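Local coordinates for protein predicted DNA-binding transcriptional regulator (Aliivibrio fischeri ES114, PDB 7DWN) that probably binds cis-regulatory DNA as a tetrameric transcriptional regulator of the LysR family, at residues E48-D51 and P56-L59; P109-A114 and E282-I287; C143-A148 and S286-L291. All blocks are in the same frame, centred on the assembly; numbering follows the deposited sequence.

Interaction 1: E48-D51 and P56-L59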
loop_
_atom_site.group_PDB
_atom_site.type_symbol
_atom_site.label_atom_id
_atom_site.label_comp_id
_atom_site.label_asym_id
_atom_site.label_seq_id
_atom_site.Cartn_x
_atom_site.Cartn_y
_atom_site.Cartn_z
ATOM N N GLU A 48 5.729 -11.059 32.083
ATOM C CA GLU A 48 7.142 -11.404 32.025
ATOM C C GLU A 48 7.534 -11.614 30.569
ATOM O O GLU A 48 7.057 -12.551 29.919
ATOM C CB GLU A 48 7.415 -12.660 32.851
ATOM C CG GLU A 48 6.819 -12.630 34.247
ATOM C CD GLU A 48 7.027 -13.934 34.993
ATOM O OE1 GLU A 48 8.156 -14.176 35.473
ATOM O OE2 GLU A 48 6.062 -14.721 35.089
ATOM N N LEU A 49 8.389 -10.740 30.049
ATOM C CA LEU A 49 8.826 -10.826 28.663
ATOM C C LEU A 49 10.041 -11.722 28.480
ATOM O O LEU A 49 10.382 -12.051 27.338
ATOM C CB LEU A 49 9.145 -9.428 28.122
ATOM C CG LEU A 49 8.022 -8.391 28.208
ATOM C CD1 LEU A 49 8.505 -7.032 27.727
ATOM C CD2 LEU A 49 6.811 -8.848 27.409
ATOM N N VAL A 50 10.684 -12.138 29.567
ATOM C CA VAL A 50 11.986 -12.793 29.501
ATOM C C VAL A 50 12.102 -13.768 30.664
ATOM O O VAL A 50 11.699 -13.463 31.790
ATOM C CB VAL A 50 13.122 -11.745 29.522
ATOM C CG1 VAL A 50 14.352 -12.281 30.232
ATOM C CG2 VAL A 50 13.469 -11.302 28.108
ATOM N N ASP A 51 12.649 -14.951 30.385
ATOM C CA ASP A 51 12.996 -15.914 31.425
ATOM C C ASP A 51 14.427 -15.632 31.870
ATOM O O ASP A 51 15.376 -15.849 31.110
ATOM C CB ASP A 51 12.845 -17.346 30.917
ATOM C CG ASP A 51 13.027 -18.381 32.017
ATOM O OD1 ASP A 51 13.206 -17.989 33.190
ATOM O OD2 ASP A 51 12.989 -19.590 31.709
ATOM N N PRO A 56 21.276 -19.643 27.679
ATOM C CA PRO A 56 21.084 -18.211 27.441
ATOM C C PRO A 56 19.675 -17.731 27.783
ATOM O O PRO A 56 18.784 -18.543 28.037
ATOM C CB PRO A 56 21.353 -18.058 25.938
ATOM C CG PRO A 56 21.920 -19.386 25.488
ATOM C CD PRO A 56 21.376 -20.398 26.419
ATOM N N ILE A 57 19.492 -16.414 27.800
ATOM C CA ILE A 57 18.196 -15.831 28.126
ATOM C C ILE A 57 17.212 -16.157 27.009
ATOM O O ILE A 57 17.446 -15.833 25.837
ATOM C CB ILE A 57 18.320 -14.316 28.331
ATOM C CG1 ILE A 57 19.087 -14.015 29.625
ATOM C CG2 ILE A 57 16.958 -13.664 28.337
ATOM C CD1 ILE A 57 18.416 -14.545 30.875
ATOM N N GLU A 58 16.111 -16.810 27.365
ATOM C CA GLU A 58 15.057 -17.144 26.419
ATOM C C GLU A 58 13.926 -16.127 26.505
ATOM O O GLU A 58 13.697 -15.508 27.548
ATOM C CB GLU A 58 14.510 -18.549 26.683
ATOM C CG GLU A 58 15.501 -19.668 26.415
ATOM C CD GLU A 58 14.921 -21.036 26.704
ATOM O OE1 GLU A 58 13.824 -21.100 27.300
ATOM O OE2 GLU A 58 15.559 -22.045 26.336
ATOM N N LEU A 59 13.220 -15.960 25.390
ATOM C CA LEU A 59 12.070 -15.069 25.329
ATOM C C LEU A 59 10.798 -15.843 25.646
ATOM O O LEU A 59 10.564 -16.923 25.094
ATOM C CB LEU A 59 11.953 -14.419 23.949
ATOM C CG LEU A 59 12.870 -13.234 23.649
ATOM C CD1 LEU A 59 12.634 -12.718 22.238
ATOM C CD2 LEU A 59 12.649 -12.131 24.665
#
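Val50 packs against Ile57 and Leu59 on the inner side of this short antiparallel pairing. Its CG1 lies 3.5 Å from Ile57 CG2, the two side chains crossing at about a right angle, while its CG2 meets Leu59 CD2 at 3.6 Å. With Ile57 CG2 anti to the backbone N (chi1 -70°), the other branch of that residue is left to carry CD1 to within 3.3 Å of Asp51 O. Leu59 CD2 also rests against Leu49 O at 3.5 Å. The strands form the beta hairpin that is the wing of the LysR-type winged helix-turn-helix domain. Phe11 and Leu14 of helix 5-17 and Phe20 of helix 20-26 cover Val50, and Phe20 also covers Ile57. Leu49 packs on Ile84 of the second subunit. Between 48-51 and 56-59 one backbone bond is made, Asp51 N to Glu58 O at 3.1 Å. The other face is looser: Asp51 and Glu58 put their carboxylates there, with Asp51 OD2 and Glu58 OE1 4.7 Å apart. Glu58 is exposed, and Asp51 OD1 turns instead to a salt bridge with Lys53 in the loop between the strands.

Interaction 2: P109-A114 and E282-I287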
loop_
_atom_site.group_PDB
_atom_site.type_symbol
_atom_site.label_atom_id
_atom_site.label_comp_id
_atom_site.label_asym_id
_atom_site.label_seq_id
_atom_site.Cartn_x
_atom_site.Cartn_y
_atom_site.Cartn_z
ATOM N N PRO A 109 12.930 34.163 -5.349
ATOM C CA PRO A 109 13.778 35.314 -4.975
ATOM C C PRO A 109 13.004 36.610 -4.763
ATOM O O PRO A 109 13.278 37.338 -3.796
ATOM C CB PRO A 109 14.771 35.416 -6.145
ATOM C CG PRO A 109 14.227 34.523 -7.233
ATOM C CD PRO A 109 13.474 33.453 -6.520
ATOM N N LYS A 110 12.039 36.919 -5.633
ATOM C CA LYS A 110 11.233 38.123 -5.450
ATOM C C LYS A 110 10.399 38.049 -4.171
ATOM O O LYS A 110 10.308 39.029 -3.422
ATOM C CB LYS A 110 10.345 38.337 -6.677
ATOM C CG LYS A 110 11.126 38.408 -7.989
ATOM C CD LYS A 110 10.207 38.527 -9.193
ATOM C CE LYS A 110 9.281 37.329 -9.292
ATOM N NZ LYS A 110 8.782 37.131 -10.678
ATOM N N MET A 111 9.785 36.893 -3.906
ATOM C CA MET A 111 9.088 36.669 -2.639
ATOM C C MET A 111 10.018 36.874 -1.449
ATOM O O MET A 111 9.636 37.478 -0.436
ATOM C CB MET A 111 8.530 35.248 -2.621
ATOM C CG MET A 111 7.078 35.102 -2.240
ATOM S SD MET A 111 6.654 33.350 -2.227
ATOM C CE MET A 111 7.391 32.821 -3.774
ATOM N N GLN A 112 11.237 36.344 -1.551
ATOM C CA GLN A 112 12.213 36.436 -0.474
ATOM C C GLN A 112 12.561 37.884 -0.186
ATOM O O GLN A 112 12.750 38.270 0.972
ATOM C CB GLN A 112 13.467 35.647 -0.856
ATOM C CG GLN A 112 14.507 35.520 0.241
ATOM C CD GLN A 112 14.194 34.399 1.209
ATOM O OE1 GLN A 112 13.182 33.711 1.071
ATOM N NE2 GLN A 112 15.064 34.205 2.192
ATOM N N GLN A 113 12.655 38.703 -1.233
ATOM C CA GLN A 113 12.875 40.124 -1.001
ATOM C C GLN A 113 11.630 40.786 -0.422
ATOM O O GLN A 113 11.737 41.695 0.410
ATOM C CB GLN A 113 13.309 40.822 -2.287
ATOM C CG GLN A 113 13.669 42.282 -2.073
ATOM C CD GLN A 113 14.562 42.491 -0.863
ATOM O OE1 GLN A 113 15.531 41.760 -0.655
ATOM N NE2 GLN A 113 14.232 43.491 -0.052
ATOM N N ALA A 114 10.441 40.344 -0.841
ATOM C CA ALA A 114 9.212 40.891 -0.269
ATOM C C ALA A 114 9.130 40.623 1.227
ATOM O O ALA A 114 8.488 41.384 1.962
ATOM C CB ALA A 114 7.983 40.318 -0.974
ATOM N N GLU A 282 -0.172 31.545 5.674
ATOM C CA GLU A 282 -1.075 32.565 5.158
ATOM C C GLU A 282 -0.315 33.800 4.694
ATOM O O GLU A 282 -0.713 34.429 3.708
ATOM C CB GLU A 282 -2.116 32.939 6.213
ATOM C CG GLU A 282 -3.030 31.788 6.628
ATOM C CD GLU A 282 -4.002 31.358 5.535
ATOM O OE1 GLU A 282 -4.069 32.029 4.483
ATOM O OE2 GLU A 282 -4.707 30.345 5.735
ATOM N N LYS A 283 0.785 34.152 5.365
ATOM C CA LYS A 283 1.586 35.282 4.898
ATOM C C LYS A 283 2.200 34.994 3.532
ATOM O O LYS A 283 2.171 35.843 2.631
ATOM C CB LYS A 283 2.676 35.622 5.913
ATOM C CG LYS A 283 3.671 36.657 5.399
ATOM C CD LYS A 283 4.453 37.303 6.526
ATOM C CE LYS A 283 5.425 38.342 5.990
ATOM N NZ LYS A 283 4.729 39.428 5.241
ATOM N N VAL A 284 2.769 33.797 3.361
ATOM C CA VAL A 284 3.354 33.439 2.071
ATOM C C VAL A 284 2.283 33.425 0.985
ATOM O O VAL A 284 2.507 33.901 -0.137
ATOM C CB VAL A 284 4.088 32.090 2.164
ATOM C CG1 VAL A 284 4.556 31.652 0.788
ATOM C CG2 VAL A 284 5.268 32.205 3.112
ATOM N N TRP A 285 1.099 32.898 1.305
ATOM C CA TRP A 285 0.017 32.872 0.327
ATOM C C TRP A 285 -0.418 34.282 -0.051
ATOM O O TRP A 285 -0.663 34.570 -1.229
ATOM C CB TRP A 285 -1.166 32.076 0.875
ATOM C CG TRP A 285 -2.333 32.023 -0.060
ATOM C CD1 TRP A 285 -3.428 32.838 -0.052
ATOM C CD2 TRP A 285 -2.521 31.107 -1.145
ATOM N NE1 TRP A 285 -4.288 32.483 -1.062
ATOM C CE2 TRP A 285 -3.754 31.424 -1.748
ATOM C CE3 TRP A 285 -1.768 30.049 -1.663
ATOM C CZ2 TRP A 285 -4.249 30.722 -2.844
ATOM C CZ3 TRP A 285 -2.265 29.351 -2.748
ATOM C CH2 TRP A 285 -3.492 29.690 -3.326
ATOM N N SER A 286 -0.519 35.177 0.935
ATOM C CA SER A 286 -0.890 36.558 0.649
ATOM C C SER A 286 0.143 37.233 -0.242
ATOM O O SER A 286 -0.213 37.975 -1.166
ATOM C CB SER A 286 -1.056 37.335 1.955
ATOM O OG SER A 286 -1.089 38.733 1.722
ATOM N N ILE A 287 1.429 36.989 0.017
ATOM C CA ILE A 287 2.466 37.603 -0.803
ATOM C C ILE A 287 2.452 37.029 -2.216
ATOM O O ILE A 287 2.715 37.747 -3.189
ATOM C CB ILE A 287 3.834 37.444 -0.115
ATOM C CG1 ILE A 287 3.841 38.259 1.179
ATOM C CG2 ILE A 287 4.964 37.888 -1.034
ATOM C CD1 ILE A 287 4.977 37.946 2.108
#
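Two helices on one face of the sheet in the LysR substrate-binding domain, which has the periplasmic-binding-protein type of fold, meet through Met111 and Ala114 on helix 101-114 and Val284 and Ile287 on helix 279-290. The local axes approach to 10.8 Å and lie 116° apart in direction, so the helices cross steeply, and the two segments bury only 171 Å², both sides summed, in a small apolar contact. Ile287 is at its centre. Its CB points toward the other helix, and because CG2 stands anti to the backbone N (chi1 -66°) this methyl makes the contact: it is 3.7 Å from Met111 CG and 3.9 Å from Ala114 CB. Ala114, at the end of its helix, is poorly ordered and marks the margin of the patch. The inner side is supplied by Val284, which is buried and also packs on Leu124 of strand 123-128, while Phe115, just after helix 101-114, touches both Val284 and Ile287. Pro109, on another side of helix 101-114, packs on Asn233 of the third subunit. The thioether of Met111 runs across Val284 at about a right angle; rotation about its CG-SD bond (chi3 -46°) bends the chain at its CE end, while Met111 SD lies 4.0 Å from Val284 CG1.

Interaction 3: C143-A148 and S286-L291; sequences CDILLA and SILCNL
Leu288, near the C-terminal end of helix 279-290, reaches onto Ile145 and Leu147 of strand 145-149, an example of the helix-on-sheet layering of the alpha/beta substrate-binding domain. The strand pairs parallel to 94-99 and antiparallel to 264-272. Ser286, the first residue of 286-291, sits on the exposed side of the helix and takes part through its carbonyl oxygen. Ile287 follows on a flank that faces helix 101-114 instead of the strand. One residue on, Leu288 is buried and its CB points toward the strand. With CG anti to the carbonyl carbon (chi1 -81°), the isobutyl end extends to the strand and a single methyl, CD1, makes both contacts. Ile145 meets it tip to tip, CG2 lying 3.8 Å from Leu288 CD1. Leu147 comes in at a slant, with its CD1 3.7 Å from Leu288 CD1. Ile145 and Leu147, two apart on the strand, thus form the apolar floor under this one leucine, whereas Leu146 between them points to the other face of the sheet and packs on Ala134 of helix 134-140. The buried floor also includes Ile108 of helix 101-114, against which Leu147 rests. At the last turn of the helix the backbone bonding is weak: Asn290 N makes weak bonds to Ser286 O and Ile287 O. Before Leu291 leaves the helix with positive phi (43°), the side chain of Asn290 folds back, its ND2 giving Ser286 O a second bond, 3.1 Å long and nearly straight at the hydrogen (171°).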
loop_
_atom_site.group_PDB
_atom_site.type_symbol
_atom_site.label_atom_id
_atom_site.label_comp_id
_atom_site.label_asym_id
_atom_site.label_seq_id
_atom_site.Cartn_x
_atom_site.Cartn_y
_atom_site.Cartn_z
ATOM N N CYS A 143 2.809 19.307 1.683
ATOM C CA CYS A 143 3.226 20.669 1.391
ATOM C C CYS A 143 2.045 21.602 1.619
ATOM O O CYS A 143 0.885 21.200 1.501
ATOM C CB CYS A 143 3.757 20.819 -0.043
ATOM S SG CYS A 143 2.569 20.427 -1.341
ATOM N N ASP A 144 2.356 22.853 1.956
ATOM C CA ASP A 144 1.329 23.847 2.235
ATOM C C ASP A 144 0.843 24.549 0.974
ATOM O O ASP A 144 -0.366 24.731 0.792
ATOM C CB ASP A 144 1.860 24.881 3.231
ATOM C CG ASP A 144 2.375 24.248 4.510
ATOM O OD1 ASP A 144 1.715 23.317 5.018
ATOM O OD2 ASP A 144 3.441 24.678 4.999
ATOM N N ILE A 145 1.764 24.947 0.099
ATOM C CA ILE A 145 1.447 25.709 -1.101
ATOM C C ILE A 145 2.197 25.101 -2.276
ATOM O O ILE A 145 3.381 24.764 -2.163
ATOM C CB ILE A 145 1.804 27.202 -0.933
ATOM C CG1 ILE A 145 0.993 27.819 0.209
ATOM C CG2 ILE A 145 1.568 27.963 -2.231
ATOM C CD1 ILE A 145 1.513 29.159 0.671
ATOM N N LEU A 146 1.507 24.956 -3.402
ATOM C CA LEU A 146 2.072 24.385 -4.616
ATOM C C LEU A 146 2.182 25.473 -5.675
ATOM O O LEU A 146 1.199 26.154 -5.970
ATOM C CB LEU A 146 1.202 23.234 -5.124
ATOM C CG LEU A 146 1.551 22.622 -6.479
ATOM C CD1 LEU A 146 2.984 22.137 -6.471
ATOM C CD2 LEU A 146 0.601 21.480 -6.798
ATOM N N LEU A 147 3.370 25.644 -6.240
ATOM C CA LEU A 147 3.575 26.592 -7.333
ATOM C C LEU A 147 3.691 25.775 -8.612
ATOM O O LEU A 147 4.719 25.142 -8.862
ATOM C CB LEU A 147 4.813 27.452 -7.094
ATOM C CG LEU A 147 4.668 28.746 -6.289
ATOM C CD1 LEU A 147 4.075 28.501 -4.911
ATOM C CD2 LEU A 147 6.017 29.431 -6.171
ATOM N N ALA A 148 2.635 25.769 -9.423
ATOM C CA ALA A 148 2.627 24.899 -10.592
ATOM C C ALA A 148 1.955 25.621 -11.748
ATOM O O ALA A 148 1.534 26.771 -11.624
ATOM C CB ALA A 148 1.942 23.562 -10.285
ATOM N N SER A 286 -0.519 35.177 0.935
ATOM C CA SER A 286 -0.890 36.558 0.649
ATOM C C SER A 286 0.143 37.233 -0.242
ATOM O O SER A 286 -0.213 37.975 -1.166
ATOM C CB SER A 286 -1.056 37.335 1.955
ATOM O OG SER A 286 -1.089 38.733 1.722
ATOM N N ILE A 287 1.429 36.989 0.017
ATOM C CA ILE A 287 2.466 37.603 -0.803
ATOM C C ILE A 287 2.452 37.029 -2.216
ATOM O O ILE A 287 2.715 37.747 -3.189
ATOM C CB ILE A 287 3.834 37.444 -0.115
ATOM C CG1 ILE A 287 3.841 38.259 1.179
ATOM C CG2 ILE A 287 4.964 37.888 -1.034
ATOM C CD1 ILE A 287 4.977 37.946 2.108
ATOM N N LEU A 288 2.122 35.742 -2.359
ATOM C CA LEU A 288 1.982 35.157 -3.688
ATOM C C LEU A 288 0.802 35.760 -4.441
ATOM O O LEU A 288 0.913 36.072 -5.633
ATOM C CB LEU A 288 1.828 33.641 -3.579
ATOM C CG LEU A 288 3.124 32.859 -3.386
ATOM C CD1 LEU A 288 2.821 31.435 -2.965
ATOM C CD2 LEU A 288 3.925 32.875 -4.678
ATOM N N CYS A 289 -0.337 35.928 -3.764
ATOM C CA CYS A 289 -1.493 36.556 -4.395
ATOM C C CYS A 289 -1.230 38.013 -4.744
ATOM O O CYS A 289 -1.939 38.577 -5.585
ATOM C CB CYS A 289 -2.719 36.458 -3.485
ATOM S SG CYS A 289 -3.272 34.776 -3.135
ATOM N N ASN A 290 -0.255 38.643 -4.154
ATOM C CA ASN A 290 -0.006 39.963 -4.555
ATOM C C ASN A 290 1.034 40.114 -5.578
ATOM O O ASN A 290 0.652 40.274 -6.697
ATOM C CB ASN A 290 0.171 40.896 -3.414
ATOM C CG ASN A 290 -1.152 41.332 -2.886
ATOM O OD1 ASN A 290 -1.628 42.361 -3.211
ATOM N ND2 ASN A 290 -1.773 40.497 -2.160
ATOM N N LEU A 291 2.309 40.010 -5.312
ATOM C CA LEU A 291 3.321 39.839 -6.369
ATOM C C LEU A 291 2.966 40.780 -7.463
ATOM O O LEU A 291 2.946 40.454 -8.616
ATOM C CB LEU A 291 3.370 38.420 -6.899
ATOM C CG LEU A 291 4.431 37.465 -6.351
ATOM C CD1 LEU A 291 5.181 36.665 -7.372
ATOM C CD2 LEU A 291 5.396 38.128 -5.422
#

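Overall arrangement
Interaction 1 closes first along the chain, in the winged helix-turn-helix domain, and its centre lies about 59 Å from that of interaction 2 and about 57 Å from that of interaction 3, on the opposite side of the chain's centre. The other two belong to the substrate-binding domain and have centres about 8 Å apart. Both end on helix 279-290, sharing Ser286 and Ile287: its successive faces meet helix 101-114 and strand 145-149. The two contacts join directly, Met111 CE lying 3.6 Å from Leu288 CD2, so they form one continuous apolar layer. The wing hairpin and this layer thus belong to separate domains, with the long helix 61-83 between them along the chain.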